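Local structure of allantoicase (Saccharomyces cerevisiae, 1O59) at residues M91-V96 against K180-G185; E128-E133 against F174-L179. The protein catalyses the hydrolysis of allantoate to (S)-ureidoglycolate and urea, a step in using purines as a secondary nitrogen source. All blocks are in the same frame, centred on the assembly; numbering follows the deposited sequence.

Contact 1: residues M91-V96 against K180-G185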
# COMPACT_ATOMS: atom_id res chain seq x y z
N MSE A 91 -16.65 22.77 -16.30
CA MSE A 91 -15.44 23.13 -15.59
C MSE A 91 -14.23 22.56 -16.34
O MSE A 91 -14.37 21.76 -17.28
CB MSE A 91 -15.54 22.69 -14.13
CG MSE A 91 -16.74 23.30 -13.41
SE MSE A 91 -16.71 25.27 -13.40
CE MSE A 91 -15.61 25.45 -11.69
N GLU A 92 -13.04 23.04 -15.95
CA GLU A 92 -11.78 22.65 -16.59
C GLU A 92 -11.45 21.20 -16.25
O GLU A 92 -10.78 20.51 -17.01
CB GLU A 92 -10.66 23.57 -16.08
CG GLU A 92 -9.34 23.48 -16.86
CD GLU A 92 -8.04 23.96 -16.10
OE1 GLU A 92 -8.05 24.23 -14.86
OE2 GLU A 92 -6.97 24.04 -16.81
N TYR A 93 -11.91 20.74 -15.10
CA TYR A 93 -11.58 19.40 -14.62
C TYR A 93 -12.60 18.86 -13.63
O TYR A 93 -13.27 19.61 -12.92
CB TYR A 93 -10.17 19.35 -13.99
CG TYR A 93 -9.98 20.32 -12.85
CD1 TYR A 93 -10.39 19.98 -11.57
CD2 TYR A 93 -9.46 21.58 -13.05
CE1 TYR A 93 -10.27 20.88 -10.52
CE2 TYR A 93 -9.33 22.48 -12.01
CZ TYR A 93 -9.73 22.12 -10.75
OH TYR A 93 -9.61 22.99 -9.71
N ASP A 94 -12.74 17.54 -13.64
CA ASP A 94 -13.36 16.81 -12.54
C ASP A 94 -12.28 16.49 -11.52
O ASP A 94 -11.09 16.45 -11.85
CB ASP A 94 -13.99 15.50 -13.04
CG ASP A 94 -15.41 15.68 -13.53
OD1 ASP A 94 -16.22 16.29 -12.77
OD2 ASP A 94 -15.78 15.25 -14.66
N TRP A 95 -12.71 16.24 -10.28
CA TRP A 95 -11.79 16.00 -9.19
C TRP A 95 -12.34 15.09 -8.08
O TRP A 95 -13.55 14.91 -7.92
CB TRP A 95 -11.36 17.32 -8.56
CG TRP A 95 -12.49 18.14 -8.17
CD1 TRP A 95 -13.06 19.12 -8.91
CD2 TRP A 95 -13.23 18.09 -6.94
NE1 TRP A 95 -14.12 19.66 -8.22
CE2 TRP A 95 -14.24 19.04 -7.01
CE3 TRP A 95 -13.13 17.32 -5.78
CZ2 TRP A 95 -15.14 19.25 -5.98
CZ3 TRP A 95 -14.03 17.52 -4.77
CH2 TRP A 95 -15.01 18.48 -4.87
N VAL A 96 -11.41 14.52 -7.33
CA VAL A 96 -11.73 13.73 -6.15
C VAL A 96 -10.69 14.03 -5.09
O VAL A 96 -9.48 14.13 -5.38
CB VAL A 96 -11.80 12.19 -6.47
CG1 VAL A 96 -10.62 11.74 -7.28
CG2 VAL A 96 -11.89 11.38 -5.22
N LYS A 180 -7.07 15.36 -10.25
CA LYS A 180 -7.77 16.16 -11.24
C LYS A 180 -7.75 15.41 -12.58
O LYS A 180 -6.70 14.96 -13.02
CB LYS A 180 -7.09 17.52 -11.42
CG LYS A 180 -7.00 18.42 -10.19
CD LYS A 180 -6.66 19.86 -10.66
CE LYS A 180 -6.79 20.91 -9.54
NZ LYS A 180 -6.22 22.27 -9.92
N MSE A 181 -8.91 15.28 -13.21
CA MSE A 181 -9.07 14.71 -14.55
C MSE A 181 -9.63 15.79 -15.49
O MSE A 181 -10.71 16.37 -15.23
CB MSE A 181 -10.06 13.53 -14.44
CG MSE A 181 -10.71 13.05 -15.75
SE MSE A 181 -11.55 11.27 -15.53
CE MSE A 181 -12.82 11.72 -14.34
N TYR A 182 -8.91 16.03 -16.58
CA TYR A 182 -9.25 17.10 -17.50
C TYR A 182 -9.83 16.56 -18.82
O TYR A 182 -9.07 15.94 -19.60
CB TYR A 182 -8.01 17.91 -17.86
CG TYR A 182 -7.22 18.50 -16.70
CD1 TYR A 182 -6.32 17.73 -15.97
CD2 TYR A 182 -7.32 19.86 -16.40
CE1 TYR A 182 -5.55 18.28 -14.95
CE2 TYR A 182 -6.57 20.43 -15.37
CZ TYR A 182 -5.68 19.64 -14.66
OH TYR A 182 -4.95 20.21 -13.64
N PRO A 183 -11.11 16.80 -19.12
CA PRO A 183 -12.07 17.55 -18.30
C PRO A 183 -13.07 16.66 -17.58
O PRO A 183 -13.75 17.11 -16.67
CB PRO A 183 -12.80 18.40 -19.33
CG PRO A 183 -12.85 17.50 -20.50
CD PRO A 183 -11.54 16.75 -20.53
N ASP A 184 -13.11 15.39 -18.01
CA ASP A 184 -14.05 14.39 -17.57
C ASP A 184 -13.68 13.04 -18.22
O ASP A 184 -12.87 13.00 -19.15
CB ASP A 184 -15.50 14.80 -17.90
CG ASP A 184 -15.73 15.13 -19.36
OD1 ASP A 184 -15.72 14.22 -20.19
OD2 ASP A 184 -15.99 16.27 -19.77
N GLY A 185 -14.26 11.95 -17.71
CA GLY A 185 -14.01 10.61 -18.26
C GLY A 185 -14.00 9.51 -17.21
O GLY A 185 -14.67 9.59 -16.19
O HOH W 1 -7.06 23.79 -7.73
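Over one face of the Tyr93 ring lies the aliphatic chain of Lys180, its CD 3.7 Å from the ring centroid and 7° off the normal; Glu92 OE1 sits at the ring edge, in plane. Tyr93 CG sits between the backbone N and carbonyl carbon (chi1 58°), from where the ring reaches the lysine chain. The Tyr182 ring takes Tyr93 CB over one face, toward the rim, and has Glu92 CD in plane at its edge. The two tyrosines form an offset edge-to-face pair, Tyr93 giving the edge, with planes at 63°. Farther out, Lys180 CE approaches Tyr93 CZ at 3.4 Å, and a water accepts from Lys180 NZ at 2.8 Å while donating weakly to Tyr93 OH. That hydroxyl is also hydrogen-bonded to Glu141, and NZ is salt-bridged to Glu128. An alanine at Tyr93 would probably leave the methylenes of Lys180 without their aromatic cover and Glu141 without its hydroxyl partner. In the backbone, Asp94 N donates to Met181 O and Met181 N to Asp94 O, both at 2.8 Å. This pairing joins strands 94-99 and 176-182 of a five-stranded antiparallel sheet, consistent with the galactose-binding-like beta-sandwich of the allantoicase repeat.

Contact 2: residues E128-E133 against F174-L179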
# COMPACT_ATOMS: atom_id res chain seq x y z
N GLU A 128 -2.54 17.07 -6.89
CA GLU A 128 -2.20 18.05 -5.85
C GLU A 128 -2.33 17.39 -4.50
O GLU A 128 -2.94 16.31 -4.36
CB GLU A 128 -3.14 19.23 -5.92
CG GLU A 128 -3.29 19.81 -7.33
CD GLU A 128 -4.08 21.12 -7.38
OE1 GLU A 128 -4.77 21.46 -6.41
OE2 GLU A 128 -4.02 21.81 -8.42
N ALA A 129 -1.71 18.02 -3.50
CA ALA A 129 -1.76 17.51 -2.13
C ALA A 129 -1.85 18.64 -1.13
O ALA A 129 -1.52 19.77 -1.42
CB ALA A 129 -0.56 16.64 -1.83
N LEU A 130 -2.34 18.32 0.06
CA LEU A 130 -2.22 19.23 1.18
C LEU A 130 -1.96 18.56 2.53
O LEU A 130 -2.14 17.35 2.73
CB LEU A 130 -3.42 20.20 1.24
CG LEU A 130 -4.85 19.86 1.71
CD1 LEU A 130 -4.95 19.46 3.21
CD2 LEU A 130 -5.72 21.09 1.44
N TYR A 131 -1.54 19.40 3.46
CA TYR A 131 -1.25 19.02 4.81
C TYR A 131 -2.28 19.65 5.76
O TYR A 131 -2.32 20.87 5.91
CB TYR A 131 0.14 19.49 5.21
CG TYR A 131 0.50 19.02 6.58
CD1 TYR A 131 0.84 17.70 6.78
CD2 TYR A 131 0.46 19.87 7.68
CE1 TYR A 131 1.14 17.22 8.03
CE2 TYR A 131 0.77 19.40 8.94
CZ TYR A 131 1.11 18.07 9.10
OH TYR A 131 1.44 17.53 10.32
N ASP A 132 -3.09 18.80 6.38
CA ASP A 132 -4.10 19.23 7.34
C ASP A 132 -3.90 18.57 8.69
O ASP A 132 -3.59 17.39 8.78
CB ASP A 132 -5.47 18.94 6.78
CG ASP A 132 -6.57 19.22 7.75
OD1 ASP A 132 -6.60 20.34 8.31
OD2 ASP A 132 -7.44 18.36 8.01
N GLU A 133 -4.06 19.35 9.75
CA GLU A 133 -3.81 18.90 11.11
C GLU A 133 -5.11 18.41 11.78
O GLU A 133 -5.30 17.20 11.91
CB GLU A 133 -3.18 20.04 11.91
CG GLU A 133 -1.76 20.39 11.47
CD GLU A 133 -0.76 20.22 12.61
OE1 GLU A 133 -0.31 19.08 12.87
OE2 GLU A 133 -0.43 21.26 13.25
N PHE A 174 2.36 15.51 3.46
CA PHE A 174 0.95 15.76 3.16
C PHE A 174 0.05 14.69 3.80
O PHE A 174 0.52 13.62 4.17
CB PHE A 174 0.74 15.77 1.65
CG PHE A 174 1.57 16.79 0.93
CD1 PHE A 174 1.22 18.12 0.96
CD2 PHE A 174 2.74 16.44 0.26
CE1 PHE A 174 1.97 19.07 0.33
CE2 PHE A 174 3.49 17.42 -0.38
CZ PHE A 174 3.09 18.71 -0.35
N THR A 175 -1.25 15.01 3.87
CA THR A 175 -2.29 14.18 4.50
C THR A 175 -3.47 13.84 3.59
O THR A 175 -4.20 12.90 3.86
CB THR A 175 -2.91 14.92 5.70
OG1 THR A 175 -3.48 16.15 5.24
CG2 THR A 175 -1.89 15.34 6.77
N HIS A 176 -3.67 14.66 2.56
CA HIS A 176 -4.80 14.58 1.63
C HIS A 176 -4.30 14.74 0.18
O HIS A 176 -3.37 15.49 -0.07
CB HIS A 176 -5.77 15.73 1.89
CG HIS A 176 -6.57 15.59 3.14
ND1 HIS A 176 -6.04 15.81 4.40
CD2 HIS A 176 -7.89 15.30 3.33
CE1 HIS A 176 -6.98 15.64 5.30
NE2 HIS A 176 -8.11 15.33 4.69
N ILE A 177 -4.96 14.06 -0.75
CA ILE A 177 -4.62 14.09 -2.17
C ILE A 177 -5.82 14.54 -2.97
O ILE A 177 -6.95 14.17 -2.67
CB ILE A 177 -4.18 12.65 -2.62
CG1 ILE A 177 -2.92 12.20 -1.84
CG2 ILE A 177 -3.98 12.58 -4.16
CD1 ILE A 177 -1.78 13.15 -1.93
N LYS A 178 -5.55 15.35 -4.00
CA LYS A 178 -6.55 15.75 -4.99
C LYS A 178 -6.13 15.23 -6.36
O LYS A 178 -5.05 15.55 -6.88
CB LYS A 178 -6.71 17.28 -5.07
CG LYS A 178 -8.06 17.72 -5.65
CD LYS A 178 -8.07 19.09 -6.29
CE LYS A 178 -7.69 20.19 -5.34
NZ LYS A 178 -7.83 21.53 -5.93
N LEU A 179 -7.00 14.44 -6.94
CA LEU A 179 -6.83 13.96 -8.30
C LEU A 179 -7.68 14.82 -9.21
O LEU A 179 -8.86 15.01 -8.96
CB LEU A 179 -7.25 12.50 -8.37
CG LEU A 179 -7.41 11.85 -9.74
CD1 LEU A 179 -6.09 11.70 -10.45
CD2 LEU A 179 -8.08 10.49 -9.51
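Lys178 and Glu128 run side by side, pointing the same way from a hydrogen-bonded antiparallel pair. Lys178 CB starts 4.2 Å from Glu128 CB; farther out, CD comes near Glu128 OE1, and the bend at chi3 (-60°) brings CE to 3.4 Å from that oxygen. At the tip, Lys178 NZ closes a salt bridge to Glu128 OE1 at 3.1 Å, meeting it from above the carboxylate plane, 44° out of it. The other carboxylate oxygen, OE2, is salt-bridged to Lys180. Lys178 NZ has a second carboxylate in Glu141, so its positive charge is probably balanced by both, with the Trp146 ring beside it as a cation-pi partner. At the other end of the pairing Thr175 and His176 both face Leu130 in a classic beta bulge: Leu130 O accepts from Thr175 N at 2.8 Å and from His176 N at 3.1 Å. Thr175 OG1 accepts from Asp132 N at 2.9 Å and is hydrogen-bonded to His176 ND1 at 2.7 Å, which ties the imidazole to the bulge. Ala129 CB sits over one face of the Phe174 ring, toward the rim, 3.5 Å from Phe174 CG. On the same side of the sheet as Ala129, Ile177 packs on Phe190 and Leu192 of strand 186-196. In the sheet, strand 176-182 runs between 124-130 and 94-99, with 147-154 beyond 124-130 at the edge.

In the fold
Both contacts use strand 176-182: contact 1 pairs its C-terminal end with strand 94-99, and contact 2 pairs its earlier part with strand 124-130 on the other side. Their centres lie about 17 Å apart, and along the chain contact 2 is nested inside the loop closed by contact 1. They meet through a salt bridge of 2.7 Å between Lys180 NZ and Glu128 OE2, and through a probable backbone hydrogen bond of 2.9 Å between Leu179 N and Val96 O. Glu141 spans both, reaching Tyr93 OH and Lys178 NZ. Lys178 and Lys180 of strand 176-182, Glu128 of strand 124-130 and Glu141 of a loop thus form one network of charged side chains, which Tyr93 OH joins.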